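Local coordinates for sulfide-quinone reductase (Aquifex aeolicus, PDB 3HYW), which catalyses the oxidation of hydrogen sulfide with a quinone as electron acceptor, using bound FAD and building up polysulfide that is probably released as cyclooctasulfur, at residues E188-H193 with A201-V206; V277-Q282 with E417-C422. One frame throughout, in Å; residues are numbered along the deposited sequence.

Interaction 1 (E188-H193 with A201-V206); sequences EPYLGH and ASKRLV
Lys-203 lays its aliphatic chain across Tyr-190, the two side chains crossing at about a right angle. CG of Lys-203 comes within 3.7 Å of CD1 of Tyr-190, while CE of Lys-203 meets the base of the tyrosine, 3.8 Å from its CB. CG, anti to the backbone N (chi1 172°), starts an extended chain whose methylenes from CB to CE pack against the tyrosine. Lysine suits this place because it offers those methylenes and ends in a charge, on a residue that is itself exposed. NZ of Lys-203 is 5.5 Å from the ring centroid of Tyr-190, at most a weak cation-pi attraction. CB of His-193 sits against one face of the same ring.

Next to this pair the backbones come close. O of Leu-191 receives a CA-H...O contact from CA of Lys-203 at 3.1 Å. Gly-192 takes the positive-phi corner of a type II turn from Tyr-190 to His-193, and a CB here would clash with O of Ser-202. O of Gly-192 accepts a short hydrogen bond, 2.6 Å, from OG of Ser-202 in the carbonyl plane; OG of Ser-202 is also hydrogen-bonded to N of Ile-199. Val-206 finishes the apolar side, its CG1 lying 4.0 Å from CG of Leu-191.

The contact thus packs the loop after strand 182-185 on the first turn of helix 202-212. Tyr-161 of helix 158-173 touches both Leu-191 and Val-206, and Phe-358 of strand 355-361 lies against Ser-202.

Interaction 2 (V277-Q282 with E417-C422); sequences VNRCFQ and ELCKDC
Arg-279 and Cys-422 bring the two backbones closest, their CA atoms 5.0 Å apart, where a type I turn from Asn-278 to Phe-281 meets the chain just beyond strand 416-418. N of Arg-279 donates to O of Cys-422 at 3.0 Å, in the carbonyl plane. One residue further along the turn, SG of Cys-280 is joined to SG of Cys-422 at 2.0 Å, with a disulfide torsion of -84°, close to the relaxed right angle. CB of Cys-419 rests 3.8 Å from SG of Cys-280, and SG of Cys-419 forms a second disulfide, to Cys-430.

Asn-278 shapes the turn: its OD1 accepts from N of Cys-280, making an Asx turn, and from N of Gln-282, the donors arriving from opposite faces of the amide plane. Arginine suits position 279 because its chain, extended from CG to NE, passes the Cys-422 carbonyl and reaches that of the preceding residue, Asp-421. NH2 of Arg-279 hydrogen-bonds O of Asp-421 at 2.9 Å, with that oxygen at the guanidinium edge, while NE hydrogen-bonds OG of Ser-428. The salt bridge from NH2 of Arg-279 to OD2 of Asp-421 is long, 3.9 Å, the guanidinium and carboxylate planes 86° apart; a water also links these groups, weakly on the carboxylate side.

Asn-327 of helix 314-332 touches Cys-280, and Phe-281 packs on Met-320 and Val-324 of that helix. Strand 416-418 pairs antiparallel with strand 339-341.

Following the chain from the N terminus, interaction 1 comes first and closes a short loop: only seven residues, none in helix or strand, separate 188-193 from 201-206. It lies away from the FAD and quinone sites, though Gly-192 is about 8 Å from the bound octathiocane, on the route from strand 182-185 of the mixed sheet into helix 202-212. Interaction 2 opens later and is long-range, with 134 residues between its segments. It ties the loop before strand 289-291, an outer strand of the parallel sheet, to the C-terminal tail after strand 416-418. The two loops follow in series, neither nesting nor crossing. The centres of interactions 1 and 2 are about 31 Å apart, and they do not touch.

Interaction 1 (E188-H193 with A201-V206)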
ATOM      1  N   GLU A 188       7.393  17.306  -0.025  1.00 29.82           N
ATOM      2  CA  GLU A 188       6.685  16.397   0.881  1.00 29.98           C
ATOM      3  C   GLU A 188       7.483  15.117   1.056  1.00 29.95           C
ATOM      4  O   GLU A 188       8.087  14.633   0.088  1.00 29.91           O
ATOM      5  CB  GLU A 188       5.322  16.011   0.314  1.00 30.17           C
ATOM      6  CG  GLU A 188       4.276  17.103   0.285  1.00 30.29           C
ATOM      7  CD  GLU A 188       3.185  16.740  -0.690  1.00 31.84           C
ATOM      8  OE1 GLU A 188       3.444  16.794  -1.912  1.00 33.71           O
ATOM      9  OE2 GLU A 188       2.090  16.353  -0.250  1.00 30.56           O
ATOM     10  N   PRO A 189       7.483  14.554   2.282  1.00 29.77           N
ATOM     11  CA  PRO A 189       8.193  13.303   2.537  1.00 29.62           C
ATOM     12  C   PRO A 189       7.558  12.138   1.783  1.00 29.88           C
ATOM     13  O   PRO A 189       8.219  11.144   1.518  1.00 29.39           O
ATOM     14  CB  PRO A 189       8.033  13.106   4.050  1.00 29.65           C
ATOM     15  CG  PRO A 189       6.806  13.888   4.410  1.00 29.55           C
ATOM     16  CD  PRO A 189       6.819  15.071   3.494  1.00 29.42           C
ATOM     17  N   TYR A 190       6.276  12.276   1.450  1.00 30.31           N
ATOM     18  CA  TYR A 190       5.562  11.284   0.643  1.00 30.77           C
ATOM     19  C   TYR A 190       4.385  11.961  -0.040  1.00 30.84           C
ATOM     20  O   TYR A 190       3.987  13.057   0.351  1.00 31.09           O
ATOM     21  CB  TYR A 190       5.084  10.106   1.505  1.00 30.86           C
ATOM     22  CG  TYR A 190       4.318  10.518   2.738  1.00 31.03           C
ATOM     23  CD1 TYR A 190       2.966  10.846   2.664  1.00 31.35           C
ATOM     24  CD2 TYR A 190       4.944  10.584   3.981  1.00 32.74           C
ATOM     25  CE1 TYR A 190       2.257  11.232   3.793  1.00 31.65           C
ATOM     26  CE2 TYR A 190       4.237  10.972   5.125  1.00 32.53           C
ATOM     27  CZ  TYR A 190       2.898  11.296   5.015  1.00 31.47           C
ATOM     28  OH  TYR A 190       2.179  11.672   6.125  1.00 32.58           O
ATOM     29  N   LEU A 191       3.827  11.311  -1.053  1.00 30.94           N
ATOM     30  CA  LEU A 191       2.674  11.854  -1.771  1.00 31.27           C
ATOM     31  C   LEU A 191       1.483  12.001  -0.829  1.00 31.07           C
ATOM     32  O   LEU A 191       1.264  11.152   0.023  1.00 31.09           O
ATOM     33  CB  LEU A 191       2.297  10.923  -2.916  1.00 31.06           C
ATOM     34  CG  LEU A 191       2.774  11.168  -4.350  1.00 31.93           C
ATOM     35  CD1 LEU A 191       4.142  11.830  -4.453  1.00 31.96           C
ATOM     36  CD2 LEU A 191       2.725   9.860  -5.111  1.00 31.16           C
ATOM     37  N   GLY A 192       0.711  13.071  -0.987  1.00 31.13           N
ATOM     38  CA  GLY A 192      -0.486  13.247  -0.179  1.00 30.66           C
ATOM     39  C   GLY A 192      -0.208  13.560   1.282  1.00 30.77           C
ATOM     40  O   GLY A 192      -1.064  13.321   2.143  1.00 30.60           O
ATOM     41  N   HIS A 193       0.994  14.073   1.561  1.00 30.65           N
ATOM     42  CA  HIS A 193       1.332  14.648   2.864  1.00 30.75           C
ATOM     43  C   HIS A 193       0.650  16.003   3.051  1.00 30.79           C
ATOM     44  O   HIS A 193       0.100  16.280   4.122  1.00 30.41           O
ATOM     45  CB  HIS A 193       2.854  14.793   3.007  1.00 30.82           C
ATOM     46  CG  HIS A 193       3.296  15.368   4.316  1.00 30.29           C
ATOM     47  ND1 HIS A 193       3.354  16.726   4.552  1.00 30.78           N
ATOM     48  CD2 HIS A 193       3.737  14.772   5.449  1.00 30.59           C
ATOM     49  CE1 HIS A 193       3.796  16.941   5.778  1.00 29.53           C
ATOM     50  NE2 HIS A 193       4.034  15.772   6.344  1.00 30.92           N
ATOM     51  N   ALA A 201      -5.963   7.981   4.602  1.00 33.20           N
ATOM     52  CA  ALA A 201      -5.105   7.279   3.652  1.00 33.42           C
ATOM     53  C   ALA A 201      -4.855   8.075   2.359  1.00 33.53           C
ATOM     54  O   ALA A 201      -4.906   7.516   1.264  1.00 33.58           O
ATOM     55  CB  ALA A 201      -5.689   5.893   3.345  1.00 33.71           C
ATOM     56  N   SER A 202      -4.562   9.374   2.489  1.00 33.53           N
ATOM     57  CA  SER A 202      -4.279  10.233   1.330  1.00 33.63           C
ATOM     58  C   SER A 202      -3.017   9.829   0.555  1.00 34.32           C
ATOM     59  O   SER A 202      -2.961   9.993  -0.662  1.00 34.65           O
ATOM     60  CB  SER A 202      -4.183  11.708   1.748  1.00 33.60           C
ATOM     61  OG  SER A 202      -3.183  11.898   2.737  1.00 32.29           O
ATOM     62  N   LYS A 203      -2.013   9.311   1.259  1.00 34.87           N
ATOM     63  CA  LYS A 203      -0.780   8.860   0.621  1.00 35.60           C
ATOM     64  C   LYS A 203      -1.071   7.678  -0.303  1.00 36.15           C
ATOM     65  O   LYS A 203      -0.720   7.700  -1.483  1.00 35.80           O
ATOM     66  CB  LYS A 203       0.259   8.479   1.682  1.00 35.93           C
ATOM     67  CG  LYS A 203       1.518   7.804   1.143  1.00 36.39           C
ATOM     68  CD  LYS A 203       2.329   7.216   2.282  1.00 37.49           C
ATOM     69  CE  LYS A 203       3.605   6.574   1.780  1.00 38.65           C
ATOM     70  NZ  LYS A 203       4.096   5.549   2.741  1.00 39.45           N
ATOM     71  N   ARG A 204      -1.729   6.663   0.255  1.00 36.49           N
ATOM     72  CA  ARG A 204      -2.152   5.469  -0.471  1.00 37.30           C
ATOM     73  C   ARG A 204      -3.059   5.825  -1.652  1.00 37.05           C
ATOM     74  O   ARG A 204      -2.915   5.263  -2.740  1.00 37.62           O
ATOM     75  CB  ARG A 204      -2.854   4.513   0.507  1.00 37.54           C
ATOM     76  CG  ARG A 204      -2.968   3.057   0.078  1.00 39.55           C
ATOM     77  CD  ARG A 204      -3.064   2.143   1.312  1.00 42.37           C
ATOM     78  NE  ARG A 204      -1.765   1.559   1.650  1.00 44.66           N
ATOM     79  CZ  ARG A 204      -1.358   1.222   2.875  1.00 46.26           C
ATOM     80  NH1 ARG A 204      -2.133   1.411   3.933  1.00 46.46           N
ATOM     81  NH2 ARG A 204      -0.154   0.686   3.041  1.00 47.65           N
ATOM     82  N   LEU A 205      -3.976   6.766  -1.431  1.00 36.84           N
ATOM     83  CA  LEU A 205      -4.907   7.253  -2.453  1.00 36.30           C
ATOM     84  C   LEU A 205      -4.203   7.940  -3.627  1.00 35.63           C
ATOM     85  O   LEU A 205      -4.495   7.644  -4.783  1.00 35.26           O
ATOM     86  CB  LEU A 205      -5.928   8.222  -1.824  1.00 36.52           C
ATOM     87  CG  LEU A 205      -7.087   8.800  -2.654  1.00 37.35           C
ATOM     88  CD1 LEU A 205      -8.308   9.061  -1.769  1.00 38.53           C
ATOM     89  CD2 LEU A 205      -6.715  10.075  -3.422  1.00 38.95           C
ATOM     90  N   VAL A 206      -3.309   8.881  -3.323  1.00 34.95           N
ATOM     91  CA  VAL A 206      -2.614   9.644  -4.366  1.00 34.53           C
ATOM     92  C   VAL A 206      -1.604   8.765  -5.108  1.00 34.41           C
ATOM     93  O   VAL A 206      -1.454   8.887  -6.320  1.00 34.12           O
ATOM     94  CB  VAL A 206      -1.923  10.919  -3.808  1.00 34.45           C
ATOM     95  CG1 VAL A 206      -1.135  11.632  -4.907  1.00 34.11           C
ATOM     96  CG2 VAL A 206      -2.951  11.864  -3.221  1.00 34.06           C
TER

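Interaction 2 (V277-Q282 with E417-C422)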
ATOM      1  N   VAL A 277       0.359  35.865  15.480  1.00 32.33           N
ATOM      2  CA  VAL A 277      -0.972  35.818  16.072  1.00 32.15           C
ATOM      3  C   VAL A 277      -1.010  34.792  17.185  1.00 31.95           C
ATOM      4  O   VAL A 277      -0.159  33.898  17.241  1.00 31.73           O
ATOM      5  CB  VAL A 277      -2.098  35.515  15.027  1.00 31.94           C
ATOM      6  CG1 VAL A 277      -2.244  36.663  14.034  1.00 31.62           C
ATOM      7  CG2 VAL A 277      -1.882  34.171  14.306  1.00 32.14           C
ATOM      8  N   ASN A 278      -1.987  34.942  18.076  1.00 31.71           N
ATOM      9  CA  ASN A 278      -2.254  33.935  19.096  1.00 31.65           C
ATOM     10  C   ASN A 278      -3.403  33.019  18.644  1.00 31.67           C
ATOM     11  O   ASN A 278      -3.763  33.024  17.469  1.00 31.06           O
ATOM     12  CB  ASN A 278      -2.514  34.594  20.463  1.00 31.58           C
ATOM     13  CG  ASN A 278      -3.713  35.541  20.461  1.00 31.75           C
ATOM     14  OD1 ASN A 278      -4.648  35.400  19.665  1.00 31.63           O
ATOM     15  ND2 ASN A 278      -3.698  36.501  21.386  1.00 30.18           N
ATOM     16  N   ARG A 279      -3.976  32.245  19.569  1.00 32.08           N
ATOM     17  CA  ARG A 279      -5.062  31.304  19.252  1.00 32.31           C
ATOM     18  C   ARG A 279      -6.310  31.997  18.698  1.00 32.64           C
ATOM     19  O   ARG A 279      -7.101  31.392  17.963  1.00 32.52           O
ATOM     20  CB  ARG A 279      -5.450  30.505  20.498  1.00 32.46           C
ATOM     21  CG  ARG A 279      -4.329  29.643  21.060  1.00 33.14           C
ATOM     22  CD  ARG A 279      -4.729  28.987  22.366  1.00 33.26           C
ATOM     23  NE  ARG A 279      -3.655  28.135  22.858  1.00 33.51           N
ATOM     24  CZ  ARG A 279      -3.422  27.879  24.138  1.00 34.25           C
ATOM     25  NH1 ARG A 279      -2.406  27.097  24.472  1.00 34.60           N
ATOM     26  NH2 ARG A 279      -4.189  28.410  25.085  1.00 33.97           N
ATOM     27  N   CYS A 280      -6.477  33.262  19.063  1.00 32.71           N
ATOM     28  CA  CYS A 280      -7.658  34.043  18.706  1.00 33.36           C
ATOM     29  C   CYS A 280      -7.363  34.934  17.491  1.00 32.71           C
ATOM     30  O   CYS A 280      -8.118  35.848  17.171  1.00 32.88           O
ATOM     31  CB  CYS A 280      -8.129  34.850  19.922  1.00 33.71           C
ATOM     32  SG  CYS A 280      -8.574  33.776  21.328  1.00 37.25           S
ATOM     33  N   PHE A 281      -6.241  34.640  16.833  1.00 32.23           N
ATOM     34  CA  PHE A 281      -5.770  35.343  15.631  1.00 31.58           C
ATOM     35  C   PHE A 281      -5.586  36.842  15.826  1.00 31.82           C
ATOM     36  O   PHE A 281      -5.738  37.649  14.903  1.00 31.46           O
ATOM     37  CB  PHE A 281      -6.582  34.935  14.393  1.00 31.30           C
ATOM     38  CG  PHE A 281      -6.162  33.596  13.863  1.00 30.88           C
ATOM     39  CD1 PHE A 281      -6.475  32.433  14.567  1.00 30.58           C
ATOM     40  CD2 PHE A 281      -5.359  33.501  12.732  1.00 29.85           C
ATOM     41  CE1 PHE A 281      -6.029  31.188  14.124  1.00 30.52           C
ATOM     42  CE2 PHE A 281      -4.911  32.258  12.283  1.00 29.21           C
ATOM     43  CZ  PHE A 281      -5.259  31.102  12.973  1.00 30.78           C
ATOM     44  N   GLN A 282      -5.216  37.169  17.060  1.00 31.73           N
ATOM     45  CA  GLN A 282      -4.910  38.506  17.485  1.00 31.78           C
ATOM     46  C   GLN A 282      -3.411  38.579  17.732  1.00 31.66           C
ATOM     47  O   GLN A 282      -2.811  37.623  18.226  1.00 31.82           O
ATOM     48  CB  GLN A 282      -5.684  38.769  18.778  1.00 32.13           C
ATOM     49  CG  GLN A 282      -5.351  40.038  19.540  1.00 31.99           C
ATOM     50  CD  GLN A 282      -6.003  40.027  20.906  1.00 32.46           C
ATOM     51  OE1 GLN A 282      -5.776  39.116  21.699  1.00 32.58           O
ATOM     52  NE2 GLN A 282      -6.837  41.022  21.177  1.00 31.07           N
ATOM     53  N   GLU A 417     -14.925  28.437  18.409  1.00 38.13           N
ATOM     54  CA  GLU A 417     -15.169  28.006  19.780  1.00 39.01           C
ATOM     55  C   GLU A 417     -14.717  29.067  20.768  1.00 38.82           C
ATOM     56  O   GLU A 417     -13.743  29.770  20.524  1.00 38.53           O
ATOM     57  CB  GLU A 417     -14.477  26.665  20.065  1.00 39.23           C
ATOM     58  CG  GLU A 417     -12.958  26.680  19.886  1.00 42.60           C
ATOM     59  CD  GLU A 417     -12.373  25.309  19.555  1.00 46.29           C
ATOM     60  OE1 GLU A 417     -12.926  24.285  20.019  1.00 47.64           O
ATOM     61  OE2 GLU A 417     -11.355  25.261  18.827  1.00 48.74           O
ATOM     62  N   LEU A 418     -15.438  29.180  21.882  1.00 39.07           N
ATOM     63  CA  LEU A 418     -15.008  30.042  22.977  1.00 39.30           C
ATOM     64  C   LEU A 418     -13.612  29.630  23.425  1.00 39.31           C
ATOM     65  O   LEU A 418     -13.325  28.447  23.596  1.00 39.13           O
ATOM     66  CB  LEU A 418     -15.989  29.977  24.149  1.00 39.38           C
ATOM     67  CG  LEU A 418     -17.189  30.923  24.087  1.00 39.69           C
ATOM     68  CD1 LEU A 418     -18.175  30.597  25.205  1.00 40.94           C
ATOM     69  CD2 LEU A 418     -16.737  32.374  24.181  1.00 39.64           C
ATOM     70  N   CYS A 419     -12.743  30.617  23.584  1.00 39.78           N
ATOM     71  CA  CYS A 419     -11.375  30.365  23.978  1.00 40.18           C
ATOM     72  C   CYS A 419     -11.112  31.025  25.325  1.00 40.53           C
ATOM     73  O   CYS A 419     -11.107  32.258  25.443  1.00 40.48           O
ATOM     74  CB  CYS A 419     -10.405  30.873  22.911  1.00 40.30           C
ATOM     75  SG  CYS A 419      -8.686  30.463  23.248  1.00 40.82           S
ATOM     76  N   LYS A 420     -10.912  30.186  26.336  1.00 40.84           N
ATOM     77  CA  LYS A 420     -10.707  30.638  27.711  1.00 41.59           C
ATOM     78  C   LYS A 420      -9.317  31.245  27.923  1.00 41.75           C
ATOM     79  O   LYS A 420      -9.077  31.924  28.926  1.00 42.01           O
ATOM     80  CB  LYS A 420     -10.950  29.485  28.694  1.00 41.50           C
ATOM     81  CG  LYS A 420     -10.200  28.192  28.361  1.00 42.01           C
ATOM     82  CD  LYS A 420     -10.561  27.071  29.336  1.00 42.33           C
ATOM     83  CE  LYS A 420     -10.020  25.719  28.867  1.00 43.70           C
ATOM     84  NZ  LYS A 420     -10.673  25.245  27.603  1.00 44.20           N
ATOM     85  N   ASP A 421      -8.410  30.991  26.982  1.00 41.78           N
ATOM     86  CA  ASP A 421      -7.057  31.543  27.032  1.00 41.87           C
ATOM     87  C   ASP A 421      -6.481  31.657  25.625  1.00 41.71           C
ATOM     88  O   ASP A 421      -6.057  30.658  25.031  1.00 41.68           O
ATOM     89  CB  ASP A 421      -6.146  30.682  27.918  1.00 42.05           C
ATOM     90  CG  ASP A 421      -4.743  31.269  28.075  1.00 42.67           C
ATOM     91  OD1 ASP A 421      -4.570  32.499  27.915  1.00 43.08           O
ATOM     92  OD2 ASP A 421      -3.811  30.490  28.369  1.00 43.36           O
ATOM     93  N   CYS A 422      -6.467  32.884  25.111  1.00 41.55           N
ATOM     94  CA  CYS A 422      -5.986  33.173  23.762  1.00 41.54           C
ATOM     95  C   CYS A 422      -4.473  33.011  23.614  1.00 41.45           C
ATOM     96  O   CYS A 422      -3.980  32.832  22.509  1.00 41.14           O
ATOM     97  CB  CYS A 422      -6.391  34.591  23.332  1.00 41.40           C
ATOM     98  SG  CYS A 422      -8.164  34.856  23.013  1.00 41.98           S
TER
HETATM   99  O   HOH W   1      -4.771  27.248  27.913  1.00 64.63           O